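Local coordinates for protein putative malic enzyme ((S)-malate:NAD+ oxidoreductase (decarboxylating)) (Streptococcus pyogenes, PDB 2A9F) that probably catalyses the NAD-dependent oxidative decarboxylation of (S)-malate with the help of a divalent metal such as magnesium or manganese, at residues G269-A273 with E274-K278. Numbering follows the deposited sequence.
Sequences GVLKA and EWISK
Trp275 folds back from the short helix around 274-277 so that its ring lies against Lys272, three residues earlier in the chain. The turn belongs to the Rossmann-type NAD-binding domain, where the chain leaves strand 262-264, runs through a loop and enters the helix on its way to strand 284-287. With the indole CG anti to the carbonyl carbon (chi1 -56°), the ring reaches back along the incoming chain. Lys272 CB sits squarely above the six-membered ring, 4.1 Å from its centroid and on the ring normal, a CH-pi contact. The carbonyl O of Lys272 lies over the same indole face but toward the rim, and it also accepts a backbone hydrogen bond of 3.0 Å from Trp275 N, with an N-H...O angle of 145°. At the ring's edge, near its plane, the methyl Leu271 CD2 lies 3.5 Å from Trp275 CE3. Leu271 and Ile276 both pack onto Ile285 of strand 284-287, which ties the turn to the central sheet, while Glu257 of helix 254-257 touches both Leu271 and Trp275.

Ala273 O receives a weak, bent bond from Ile276 N at 2.8 Å. The Ala273 methyl touches Glu299 of helix 297-301 and Ala303 in the loop after it, and Ile276 packs against Ala300 and Ala303 there. On the exposed side, Lys272 and Glu274 pair across Ala273. The lysine chain bends at chi3 and chi4 and the glutamate at chi2, which brings the two ends together two residues apart in sequence. The resulting salt bridge spans 2.6 Å from Lys272 NZ to Glu274 OE1, with the ammonium nitrogen approaching from above the carboxylate plane, 37° out of it.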
# COMPACT_ATOMS: atom_id res chain seq x y z
N GLY A 269 -31.29 22.71 1.16
CA GLY A 269 -32.37 23.64 0.85
C GLY A 269 -32.64 24.79 1.81
O GLY A 269 -33.75 25.33 1.84
N VAL A 270 -31.63 25.17 2.58
CA VAL A 270 -31.74 26.25 3.55
C VAL A 270 -31.91 27.63 2.94
O VAL A 270 -32.25 28.59 3.64
CB VAL A 270 -30.50 26.24 4.48
CG1 VAL A 270 -30.52 27.43 5.42
CG2 VAL A 270 -30.47 24.94 5.28
N LEU A 271 -31.70 27.75 1.63
CA LEU A 271 -31.81 29.04 0.95
C LEU A 271 -33.03 29.14 0.05
O LEU A 271 -33.02 28.64 -1.08
CB LEU A 271 -30.55 29.31 0.13
CG LEU A 271 -30.14 30.77 -0.07
CD1 LEU A 271 -29.07 30.83 -1.16
CD2 LEU A 271 -31.34 31.63 -0.45
N LYS A 272 -34.07 29.81 0.54
CA LYS A 272 -35.31 29.98 -0.21
C LYS A 272 -35.22 31.17 -1.18
O LYS A 272 -34.92 32.30 -0.78
CB LYS A 272 -36.47 30.17 0.77
CG LYS A 272 -36.62 29.02 1.77
CD LYS A 272 -37.71 29.30 2.82
CE LYS A 272 -39.13 29.17 2.26
NZ LYS A 272 -39.45 30.16 1.19
N ALA A 273 -35.48 30.89 -2.45
CA ALA A 273 -35.43 31.88 -3.53
C ALA A 273 -35.71 33.34 -3.18
O ALA A 273 -34.89 34.21 -3.43
CB ALA A 273 -36.35 31.43 -4.65
N GLU A 274 -36.88 33.61 -2.60
CA GLU A 274 -37.28 34.98 -2.25
C GLU A 274 -36.13 35.85 -1.76
O GLU A 274 -35.97 36.99 -2.19
CB GLU A 274 -38.36 34.98 -1.16
CG GLU A 274 -39.48 33.97 -1.35
CD GLU A 274 -39.05 32.57 -0.95
OE1 GLU A 274 -38.60 32.40 0.20
OE2 GLU A 274 -39.16 31.64 -1.79
N TRP A 275 -35.33 35.30 -0.85
CA TRP A 275 -34.21 36.02 -0.28
C TRP A 275 -33.24 36.55 -1.33
O TRP A 275 -32.86 37.72 -1.29
CB TRP A 275 -33.45 35.13 0.71
CG TRP A 275 -34.32 34.57 1.80
CD1 TRP A 275 -35.45 35.13 2.33
CD2 TRP A 275 -34.09 33.36 2.55
NE1 TRP A 275 -35.94 34.36 3.35
CE2 TRP A 275 -35.13 33.27 3.51
CE3 TRP A 275 -33.12 32.36 2.50
CZ2 TRP A 275 -35.21 32.20 4.42
CZ3 TRP A 275 -33.21 31.30 3.40
CH2 TRP A 275 -34.25 31.23 4.35
N ILE A 276 -32.86 35.70 -2.27
CA ILE A 276 -31.93 36.07 -3.33
C ILE A 276 -32.20 37.49 -3.80
O ILE A 276 -31.28 38.29 -3.99
CB ILE A 276 -32.03 35.11 -4.53
CG1 ILE A 276 -31.60 33.71 -4.09
CG2 ILE A 276 -31.17 35.60 -5.69
CD1 ILE A 276 -31.77 32.63 -5.14
N SER A 277 -33.48 37.80 -3.95
CA SER A 277 -33.91 39.12 -4.38
C SER A 277 -33.22 40.20 -3.56
O SER A 277 -32.74 41.19 -4.11
CB SER A 277 -35.44 39.23 -4.22
OG SER A 277 -36.09 38.07 -4.73
N LYS A 278 -33.16 40.01 -2.25
CA LYS A 278 -32.54 40.98 -1.34
C LYS A 278 -31.02 40.94 -1.23
O LYS A 278 -30.44 41.68 -0.43
CB LYS A 278 -33.14 40.85 0.07
CG LYS A 278 -34.57 41.41 0.24
CD LYS A 278 -35.62 40.30 0.26
CE LYS A 278 -37.01 40.83 0.67
NZ LYS A 278 -37.58 41.78 -0.33